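Local coordinates for protein galectin-1 (Bufo arenarum, PDB 1GAN) that binds beta-galactosides, probably also a wide array of complex carbohydrates, as a homodimer, and may regulate cell apoptosis and differentiation, at residues S40-H45 with N62-D67; A32-E37 with F120-G125; S71-G76 with D105-P110. All blocks are in the same frame, centred on the assembly; numbering follows the deposited sequence.

Interaction 1 (S40-H45 with N62-D67); sequences SNFLLH and NSKEAD. With GAL (beta-D-galactopyranose), chain C.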
loop_
_atom_site.group_PDB
_atom_site.type_symbol
_atom_site.label_atom_id
_atom_site.label_comp_id
_atom_site.label_asym_id
_atom_site.label_seq_id
_atom_site.Cartn_x
_atom_site.Cartn_y
_atom_site.Cartn_z
ATOM N N SER A 40 5.764 11.905 12.055
ATOM C CA SER A 40 5.648 13.053 12.967
ATOM C C SER A 40 5.089 14.288 12.276
ATOM O O SER A 40 4.904 15.341 12.895
ATOM C CB SER A 40 7.015 13.423 13.554
ATOM O OG SER A 40 7.380 12.515 14.576
ATOM N N ASN A 41 4.861 14.181 10.979
ATOM C CA ASN A 41 4.369 15.329 10.258
ATOM C C ASN A 41 3.242 14.897 9.342
ATOM O O ASN A 41 3.499 14.230 8.330
ATOM C CB ASN A 41 5.516 15.950 9.462
ATOM C CG ASN A 41 6.606 16.505 10.359
ATOM O OD1 ASN A 41 6.539 17.654 10.788
ATOM N ND2 ASN A 41 7.595 15.677 10.686
ATOM N N PHE A 42 2.008 15.262 9.704
ATOM C CA PHE A 42 0.830 14.898 8.911
ATOM C C PHE A 42 0.189 16.143 8.328
ATOM O O PHE A 42 -0.020 17.125 9.043
ATOM C CB PHE A 42 -0.223 14.173 9.780
ATOM C CG PHE A 42 0.256 12.877 10.387
ATOM C CD1 PHE A 42 1.146 12.055 9.713
ATOM C CD2 PHE A 42 -0.240 12.440 11.618
ATOM C CE1 PHE A 42 1.530 10.807 10.243
ATOM C CE2 PHE A 42 0.144 11.197 12.158
ATOM C CZ PHE A 42 1.030 10.382 11.463
ATOM N N LEU A 43 -0.089 16.122 7.032
ATOM C CA LEU A 43 -0.756 17.234 6.361
ATOM C C LEU A 43 -2.232 17.056 6.757
ATOM O O LEU A 43 -2.950 18.014 7.083
ATOM C CB LEU A 43 -0.569 17.110 4.840
ATOM C CG LEU A 43 -0.799 18.355 3.977
ATOM C CD1 LEU A 43 0.106 19.456 4.475
ATOM C CD2 LEU A 43 -0.501 18.092 2.514
ATOM N N LEU A 44 -2.655 15.796 6.793
ATOM C CA LEU A 44 -4.013 15.473 7.182
ATOM C C LEU A 44 -4.086 14.209 8.006
ATOM O O LEU A 44 -3.446 13.220 7.696
ATOM C CB LEU A 44 -4.922 15.327 5.967
ATOM C CG LEU A 44 -6.299 14.730 6.261
ATOM C CD1 LEU A 44 -7.038 15.656 7.246
ATOM C CD2 LEU A 44 -7.090 14.552 4.963
ATOM N N HIS A 45 -4.784 14.306 9.125
ATOM C CA HIS A 45 -5.047 13.181 10.005
ATOM C C HIS A 45 -6.584 13.185 10.039
ATOM O O HIS A 45 -7.191 14.170 10.495
ATOM C CB HIS A 45 -4.447 13.440 11.386
ATOM C CG HIS A 45 -5.040 12.608 12.486
ATOM N ND1 HIS A 45 -4.684 11.299 12.711
ATOM C CD2 HIS A 45 -5.913 12.931 13.471
ATOM C CE1 HIS A 45 -5.309 10.847 13.783
ATOM N NE2 HIS A 45 -6.061 11.818 14.264
ATOM N N ASN A 62 -7.225 16.974 11.562
ATOM C CA ASN A 62 -6.179 17.840 12.080
ATOM C C ASN A 62 -4.897 17.587 11.303
ATOM O O ASN A 62 -4.839 16.691 10.436
ATOM C CB ASN A 62 -5.957 17.556 13.576
ATOM C CG ASN A 62 -5.362 18.743 14.312
ATOM O OD1 ASN A 62 -4.997 19.731 13.694
ATOM N ND2 ASN A 62 -5.243 18.641 15.632
ATOM N N SER A 63 -3.898 18.421 11.552
ATOM C CA SER A 63 -2.615 18.255 10.930
ATOM C C SER A 63 -1.671 18.031 12.085
ATOM O O SER A 63 -2.051 18.209 13.240
ATOM C CB SER A 63 -2.222 19.498 10.141
ATOM O OG SER A 63 -2.242 20.641 10.954
ATOM N N LYS A 64 -0.477 17.540 11.800
ATOM C CA LYS A 64 0.517 17.331 12.842
ATOM C C LYS A 64 1.871 17.813 12.344
ATOM O O LYS A 64 2.259 17.512 11.234
ATOM C CB LYS A 64 0.606 15.875 13.262
ATOM C CG LYS A 64 1.279 15.726 14.627
ATOM C CD LYS A 64 1.325 14.260 15.114
ATOM C CE LYS A 64 2.147 13.389 14.176
ATOM N NZ LYS A 64 2.414 12.057 14.801
ATOM N N GLU A 65 2.546 18.624 13.152
ATOM C CA GLU A 65 3.844 19.156 12.794
ATOM C C GLU A 65 4.817 18.900 13.920
ATOM O O GLU A 65 4.628 19.366 15.046
ATOM C CB GLU A 65 3.744 20.648 12.510
ATOM C CG GLU A 65 5.099 21.273 12.267
ATOM C CD GLU A 65 5.044 22.628 11.570
ATOM O OE1 GLU A 65 4.351 23.546 12.091
ATOM O OE2 GLU A 65 5.733 22.765 10.517
ATOM N N ALA A 66 5.815 18.080 13.650
ATOM C CA ALA A 66 6.795 17.781 14.680
ATOM C C ALA A 66 6.137 17.185 15.929
ATOM O O ALA A 66 6.470 17.546 17.064
ATOM C CB ALA A 66 7.544 19.060 15.051
ATOM N N ASP A 67 5.205 16.272 15.714
ATOM C CA ASP A 67 4.496 15.636 16.807
ATOM C C ASP A 67 3.591 16.502 17.674
ATOM O O ASP A 67 3.087 16.052 18.709
ATOM C CB ASP A 67 5.436 14.775 17.645
ATOM C CG ASP A 67 5.619 13.394 17.052
ATOM O OD1 ASP A 67 4.624 12.772 16.584
ATOM O OD2 ASP A 67 6.771 12.944 17.027
HETATM C C1 GAL C . -6.145 13.767 19.999
HETATM C C2 GAL C . -5.997 12.254 19.777
HETATM C C3 GAL C . -5.059 11.959 18.603
HETATM C C4 GAL C . -5.556 12.686 17.366
HETATM C C5 GAL C . -5.694 14.178 17.673
HETATM C C6 GAL C . -6.227 14.968 16.524
HETATM O O2 GAL C . -5.520 11.623 20.953
HETATM O O3 GAL C . -5.052 10.569 18.332
HETATM O O4 GAL C . -6.811 12.143 16.976
HETATM O O5 GAL C . -6.597 14.389 18.783
HETATM O O6 GAL C . -6.206 16.345 16.841
#
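F42 and H45 pair with K64 and N62 through backbone hydrogen bonds. Both pairs are antiparallel and hydrogen-bonded. F42 N meets K64 O at 2.7 Å, and the bond is returned from K64 N to F42 O. H45 N meets N62 O at 2.7 Å, and N62 N bonds to H45 O. Between the two pairs the register slips by one residue.

Side-chain polar bonds hold the S40/D67 end. S40 OG donates to D67 OD2 at 2.6 Å and arrives from above the carboxylate plane. The other oxygen, D67 OD1, forms a salt bridge with K64 NZ (2.9 Å) and is met nearly along its C-O bond. K64 NZ also bonds to A39 O. N41 OD1 accepts A66 N at 3.0 Å, again from above its carbonyl plane, while N41 ND2 is hydrogen-bonded to D38 OD1.

Packing is led by K64. Its chain runs alongside F42, and a bend at chi3 (62°) brings NZ to 3.6 Å from F42 CE2. W69 adds a cation-pi contact to the same lysine.

Two side chains reach the sugar. H45 NE2 is hydrogen-bonded to galactose O4 at 2.8 Å, with O4 near the imidazole plane. H45 ND1 has N34 as its partner. N62 ND2 gives an almost straight bond (176°) to galactose O6 at 2.8 Å, and also bonds to G70 O.

The slip between F42 and H45 is a classic beta bulge, with L43 and L44 both opposite L35 of the neighbouring strand 30-35. The 41-49/58-65 hairpin carries it beside the galectin carbohydrate-binding site.

Interaction 2 (A32-E37 with F120-G125); sequences AVNLGE and FLSLEG
N34 and E124 cross at about a right angle on the sugar-binding face of the sheet. S122 sits beside them. The amide and carboxylate planes are 45° apart, and N34 ND2 lies 2.9 Å from E124 OE2. N34 ND2 also donates to S122 OG at 3.1 Å, and that oxygen lies in the amide plane. CG of N34 is anti to its own carbonyl carbon (chi1 -55°), which swings the amide across to segment 120-125. The other end of the amide, OD1, is hydrogen-bonded to ND1 of H45, a galactoside-binding residue.

The opposite face is apolar. V33 and L123 run together off the sheet, with V33 CG2 3.9 Å from L123 CD2. L35 instead leans across L121 at a slant, and L35 CD2 meets L121 CD1 at 3.7 Å. F90 from strand 85-92 touches V33 and L35, and I20 from strand 16-23 touches L121 and L123. This face therefore looks into the hydrophobic interior of the sandwich.

At the end of the pairing G36 has no side chain. F120 CB passes 3.4 Å from G36 O, and its ring reaches F42.

The backbones run antiparallel. A32 pairs with E124, N34 with S122 and G36 with F120, each through two hydrogen bonds; N34 N to S122 O is 2.8 Å.

The chemistry differs on the two faces. Leucine and valine packing joins this sheet to the other one. N34 belongs to the second shell of the sugar site: S122 probably helps to fix the amide, and the amide in turn probably holds the imidazole of H45 in place.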
loop_
_atom_site.group_PDB
_atom_site.type_symbol
_atom_site.label_atom_id
_atom_site.label_comp_id
_atom_site.label_asym_id
_atom_site.label_seq_id
_atom_site.Cartn_x
_atom_site.Cartn_y
_atom_site.Cartn_z
ATOM N N ALA A 32 -8.282 5.967 11.814
ATOM C CA ALA A 32 -7.667 7.154 11.252
ATOM C C ALA A 32 -6.909 6.841 9.985
ATOM O O ALA A 32 -6.425 5.714 9.811
ATOM C CB ALA A 32 -6.729 7.771 12.269
ATOM N N VAL A 33 -6.869 7.822 9.080
ATOM C CA VAL A 33 -6.102 7.743 7.836
ATOM C C VAL A 33 -5.208 8.963 7.988
ATOM O O VAL A 33 -5.708 10.056 8.302
ATOM C CB VAL A 33 -6.968 7.921 6.551
ATOM C CG1 VAL A 33 -6.087 7.944 5.308
ATOM C CG2 VAL A 33 -7.914 6.773 6.399
ATOM N N ASN A 34 -3.895 8.783 7.822
ATOM C CA ASN A 34 -2.927 9.876 7.931
ATOM C C ASN A 34 -2.180 10.083 6.610
ATOM O O ASN A 34 -1.720 9.132 5.977
ATOM C CB ASN A 34 -1.919 9.582 9.021
ATOM C CG ASN A 34 -2.563 9.297 10.371
ATOM O OD1 ASN A 34 -3.183 10.173 10.960
ATOM N ND2 ASN A 34 -2.363 8.086 10.897
ATOM N N LEU A 35 -2.043 11.331 6.195
ATOM C CA LEU A 35 -1.333 11.658 4.963
ATOM C C LEU A 35 -0.268 12.667 5.365
ATOM O O LEU A 35 -0.599 13.659 5.987
ATOM C CB LEU A 35 -2.273 12.306 3.940
ATOM C CG LEU A 35 -3.245 11.444 3.123
ATOM C CD1 LEU A 35 -4.088 12.331 2.242
ATOM C CD2 LEU A 35 -2.474 10.507 2.233
ATOM N N GLY A 36 0.990 12.437 5.001
ATOM C CA GLY A 36 2.040 13.372 5.377
ATOM C C GLY A 36 3.446 13.064 4.874
ATOM O O GLY A 36 3.639 12.362 3.896
ATOM N N GLU A 37 4.436 13.593 5.568
ATOM C CA GLU A 37 5.835 13.401 5.222
ATOM C C GLU A 37 6.460 12.208 5.909
ATOM O O GLU A 37 7.304 11.538 5.339
ATOM C CB GLU A 37 6.626 14.648 5.599
ATOM C CG GLU A 37 6.309 15.813 4.683
ATOM C CD GLU A 37 6.770 17.138 5.225
ATOM O OE1 GLU A 37 6.069 17.668 6.119
ATOM O OE2 GLU A 37 7.811 17.647 4.742
ATOM N N PHE A 120 4.034 9.829 2.483
ATOM C CA PHE A 120 3.584 8.844 3.445
ATOM C C PHE A 120 2.083 8.780 3.712
ATOM O O PHE A 120 1.395 9.804 3.768
ATOM C CB PHE A 120 4.384 9.127 4.725
ATOM C CG PHE A 120 4.007 8.303 5.937
ATOM C CD1 PHE A 120 2.996 8.731 6.798
ATOM C CD2 PHE A 120 4.779 7.199 6.307
ATOM C CE1 PHE A 120 2.778 8.090 8.004
ATOM C CE2 PHE A 120 4.567 6.556 7.508
ATOM C CZ PHE A 120 3.569 7.000 8.365
ATOM N N LEU A 121 1.598 7.556 3.894
ATOM C CA LEU A 121 0.207 7.289 4.238
ATOM C C LEU A 121 0.200 6.167 5.289
ATOM O O LEU A 121 1.008 5.237 5.225
ATOM C CB LEU A 121 -0.626 6.852 3.005
ATOM C CG LEU A 121 -2.085 6.393 3.285
ATOM C CD1 LEU A 121 -3.040 6.891 2.236
ATOM C CD2 LEU A 121 -2.215 4.880 3.395
ATOM N N SER A 122 -0.669 6.274 6.283
ATOM C CA SER A 122 -0.799 5.224 7.272
ATOM C C SER A 122 -2.259 5.186 7.692
ATOM O O SER A 122 -3.009 6.168 7.490
ATOM C CB SER A 122 0.106 5.437 8.475
ATOM O OG SER A 122 -0.299 6.547 9.217
ATOM N N LEU A 123 -2.681 4.003 8.139
ATOM C CA LEU A 123 -4.046 3.768 8.589
ATOM C C LEU A 123 -3.915 3.278 10.001
ATOM O O LEU A 123 -2.891 2.699 10.363
ATOM C CB LEU A 123 -4.731 2.669 7.792
ATOM C CG LEU A 123 -4.755 2.638 6.283
ATOM C CD1 LEU A 123 -5.516 1.421 5.835
ATOM C CD2 LEU A 123 -5.433 3.862 5.751
ATOM N N GLU A 124 -4.955 3.523 10.785
ATOM C CA GLU A 124 -5.046 3.099 12.174
ATOM C C GLU A 124 -6.486 2.630 12.434
ATOM O O GLU A 124 -7.443 3.279 12.010
ATOM C CB GLU A 124 -4.676 4.251 13.088
ATOM C CG GLU A 124 -3.194 4.357 13.298
ATOM C CD GLU A 124 -2.697 5.782 13.385
ATOM O OE1 GLU A 124 -3.404 6.631 13.981
ATOM O OE2 GLU A 124 -1.591 6.046 12.848
ATOM N N GLY A 125 -6.625 1.450 13.031
ATOM C CA GLY A 125 -7.933 0.901 13.329
ATOM C C GLY A 125 -8.738 0.495 12.111
ATOM O O GLY A 125 -9.937 0.242 12.211
#

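Interaction 3 (S71-G76 with D105-P110); sequences SEQREG and DQFSFP. Unlike the reference sequence in segment 71-76: G76 (reference Glu). With NDG (2-acetamido-2-deoxy-alpha-D-glucopyranose), chain B; GAL (beta-D-galactopyranose), chain C.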
loop_
_atom_site.group_PDB
_atom_site.type_symbol
_atom_site.label_atom_id
_atom_site.label_comp_id
_atom_site.label_asym_id
_atom_site.label_seq_id
_atom_site.Cartn_x
_atom_site.Cartn_y
_atom_site.Cartn_z
ATOM N N SER A 71 -4.735 22.687 14.820
ATOM C CA SER A 71 -6.088 23.129 15.120
ATOM C C SER A 71 -7.061 22.087 14.575
ATOM O O SER A 71 -7.111 21.839 13.371
ATOM C CB SER A 71 -6.368 24.474 14.441
ATOM O OG SER A 71 -5.485 25.509 14.879
ATOM N N GLU A 72 -7.828 21.469 15.461
ATOM C CA GLU A 72 -8.796 20.475 15.065
ATOM C C GLU A 72 -9.939 21.086 14.292
ATOM O O GLU A 72 -10.355 22.209 14.555
ATOM C CB GLU A 72 -9.389 19.777 16.303
ATOM C CG GLU A 72 -8.530 18.647 16.832
ATOM C CD GLU A 72 -9.038 18.016 18.123
ATOM O OE1 GLU A 72 -10.101 18.402 18.656
ATOM O OE2 GLU A 72 -8.342 17.123 18.621
ATOM N N GLN A 73 -10.483 20.317 13.366
ATOM C CA GLN A 73 -11.644 20.724 12.598
ATOM C C GLN A 73 -12.595 19.543 12.772
ATOM O O GLN A 73 -12.177 18.394 12.676
ATOM C CB GLN A 73 -11.276 20.891 11.139
ATOM C CG GLN A 73 -12.437 21.281 10.292
ATOM C CD GLN A 73 -12.034 21.547 8.866
ATOM O OE1 GLN A 73 -12.276 20.713 7.969
ATOM N NE2 GLN A 73 -11.404 22.707 8.637
ATOM N N ARG A 74 -13.841 19.801 13.119
ATOM C CA ARG A 74 -14.787 18.719 13.302
ATOM C C ARG A 74 -15.870 18.818 12.257
ATOM O O ARG A 74 -16.177 19.915 11.804
ATOM C CB ARG A 74 -15.385 18.777 14.698
ATOM C CG ARG A 74 -14.399 18.444 15.789
ATOM C CD ARG A 74 -15.140 18.215 17.098
ATOM N NE ARG A 74 -14.372 17.425 18.059
ATOM C CZ ARG A 74 -13.160 17.741 18.485
ATOM N NH1 ARG A 74 -12.581 18.846 18.034
ATOM N NH2 ARG A 74 -12.517 16.932 19.320
ATOM N N GLU A 75 -16.418 17.670 11.859
ATOM C CA GLU A 75 -17.476 17.583 10.850
ATOM C C GLU A 75 -18.708 16.849 11.392
ATOM O O GLU A 75 -18.581 15.876 12.147
ATOM C CB GLU A 75 -16.975 16.833 9.622
ATOM C CG GLU A 75 -15.854 17.526 8.887
ATOM C CD GLU A 75 -16.276 18.871 8.286
ATOM O OE1 GLU A 75 -17.447 19.023 7.854
ATOM O OE2 GLU A 75 -15.413 19.776 8.234
ATOM N N GLY A 76 -19.884 17.276 10.934
ATOM C CA GLY A 76 -21.144 16.691 11.366
ATOM C C GLY A 76 -21.462 15.346 10.768
ATOM O O GLY A 76 -21.937 14.468 11.472
ATOM N N ASP A 105 -21.231 11.962 0.369
ATOM C CA ASP A 105 -20.868 13.143 1.167
ATOM C C ASP A 105 -19.446 13.598 0.893
ATOM O O ASP A 105 -18.605 12.806 0.474
ATOM C CB ASP A 105 -20.963 12.875 2.654
ATOM C CG ASP A 105 -22.350 12.522 3.091
ATOM O OD1 ASP A 105 -23.165 13.457 3.283
ATOM O OD2 ASP A 105 -22.602 11.307 3.268
ATOM N N GLN A 106 -19.160 14.854 1.182
ATOM C CA GLN A 106 -17.815 15.344 0.976
ATOM C C GLN A 106 -17.594 16.630 1.725
ATOM O O GLN A 106 -18.545 17.378 2.002
ATOM C CB GLN A 106 -17.529 15.583 -0.508
ATOM C CG GLN A 106 -17.535 17.052 -0.902
ATOM C CD GLN A 106 -17.357 17.246 -2.379
ATOM O OE1 GLN A 106 -17.622 16.342 -3.157
ATOM N NE2 GLN A 106 -16.865 18.417 -2.778
ATOM N N PHE A 107 -16.337 16.884 2.061
ATOM C CA PHE A 107 -15.968 18.107 2.736
ATOM C C PHE A 107 -14.540 18.386 2.354
ATOM O O PHE A 107 -13.900 17.576 1.709
ATOM C CB PHE A 107 -16.171 18.018 4.254
ATOM C CG PHE A 107 -15.247 17.073 4.953
ATOM C CD1 PHE A 107 -13.981 17.493 5.374
ATOM C CD2 PHE A 107 -15.663 15.794 5.277
ATOM C CE1 PHE A 107 -13.156 16.661 6.115
ATOM C CE2 PHE A 107 -14.839 14.950 6.021
ATOM C CZ PHE A 107 -13.588 15.394 6.439
ATOM N N SER A 108 -14.045 19.553 2.707
ATOM C CA SER A 108 -12.688 19.894 2.371
ATOM C C SER A 108 -11.939 20.230 3.651
ATOM O O SER A 108 -12.543 20.520 4.689
ATOM C CB SER A 108 -12.692 21.082 1.421
ATOM O OG SER A 108 -13.155 22.234 2.108
ATOM N N PHE A 109 -10.622 20.124 3.578
ATOM C CA PHE A 109 -9.762 20.425 4.704
ATOM C C PHE A 109 -8.615 21.241 4.102
ATOM O O PHE A 109 -8.112 20.889 3.034
ATOM C CB PHE A 109 -9.256 19.122 5.316
ATOM C CG PHE A 109 -8.413 19.312 6.531
ATOM C CD1 PHE A 109 -8.988 19.645 7.749
ATOM C CD2 PHE A 109 -7.030 19.179 6.452
ATOM C CE1 PHE A 109 -8.208 19.858 8.880
ATOM C CE2 PHE A 109 -6.243 19.385 7.566
ATOM C CZ PHE A 109 -6.835 19.730 8.789
ATOM N N PRO A 110 -8.227 22.364 4.746
ATOM C CA PRO A 110 -7.138 23.233 4.256
ATOM C C PRO A 110 -5.759 22.587 4.179
ATOM O O PRO A 110 -5.412 21.772 5.017
ATOM C CB PRO A 110 -7.113 24.380 5.297
ATOM C CG PRO A 110 -7.544 23.711 6.552
ATOM C CD PRO A 110 -8.711 22.838 6.060
HETATM C C1 NDG B . -8.544 17.092 23.438
HETATM C C2 NDG B . -9.074 17.022 22.003
HETATM C C3 NDG B . -8.818 15.634 21.437
HETATM C C4 NDG B . -7.325 15.347 21.431
HETATM C C5 NDG B . -6.762 15.522 22.864
HETATM C C6 NDG B . -5.232 15.461 22.909
HETATM C C7 NDG B . -10.925 18.561 22.029
HETATM C C8 NDG B . -12.429 18.788 22.014
HETATM O O5 NDG B . -7.131 16.816 23.427
HETATM O O3 NDG B . -9.333 15.534 20.125
HETATM O O4 NDG B . -7.112 13.988 20.974
HETATM O O6 NDG B . -4.630 16.504 22.128
HETATM O O7 NDG B . -10.161 19.521 22.077
HETATM N N2 NDG B . -10.496 17.306 21.987
HETATM O O1 NDG B . -9.111 16.053 24.154
HETATM C C1 GAL C . -6.145 13.767 19.999
HETATM C C2 GAL C . -5.997 12.254 19.777
HETATM C C3 GAL C . -5.059 11.959 18.603
HETATM C C4 GAL C . -5.556 12.686 17.366
HETATM C C5 GAL C . -5.694 14.178 17.673
HETATM C C6 GAL C . -6.227 14.968 16.524
HETATM O O2 GAL C . -5.520 11.623 20.953
HETATM O O3 GAL C . -5.052 10.569 18.332
HETATM O O4 GAL C . -6.811 12.143 16.976
HETATM O O5 GAL C . -6.597 14.389 18.783
HETATM O O6 GAL C . -6.206 16.345 16.841
#
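F107 carries E75 CG over one face of its ring. This is packing across the galectin beta sandwich. The CG sits 3.7 Å from the F107 ring centroid and only 1° off the normal, a CH-pi contact. The E75 carboxylate lies stacked on the same ring, with the two planes 8° apart. A bend at chi2 (-64°) folds the E75 carboxylate down onto the ring, so that CD is 3.9 Å from F107 CG. The F109 ring has P110 CD over one face, offset toward the rim. At its edge lies Q73 CB, 3.9 Å from F109 CE1.

Strand 73-75 edges one sheet and strand 106-110 edges the other. They run antiparallel, with axes 9.6 Å apart, and the contact is made by side chains reaching across. F46 and C61 also touch F107.

Across strand 68-75, E72 and R74 face the sugars instead. E72 OE2 accepts galactose O6 at 2.9 Å. R74 NH2 is 3.3 Å from the acetamido methyl C8 of NDG, and R74 NE forms a salt bridge with D55. The two residues are also joined to each other: R74 NH1 forms a salt bridge with E72 OE1 at 2.6 Å, on the anti side but tilted out of the carboxylate plane.

In the fold
From the N terminus, segment 32-37 comes first and opens interaction 2. The chain then turns back into 40-45. Segment 62-67 comes back on 40-45, and interaction 1 closes the hairpin of strands 41-49 and 58-65. Segment 71-76 follows at once, and interaction 3 closes its own loop at 105-110. Only then does 120-125 return to 32-37 and close interaction 2. Interactions 1 and 3 thus follow one another, both lie within the span of interaction 2, and none cross. Interactions 1 and 2 bind neighbouring strands of the six-stranded sheet. Interaction 3 joins that sheet to the five-stranded one. L44 of interaction 1 packs on F109 of interaction 3, and both contacts reach the galactose.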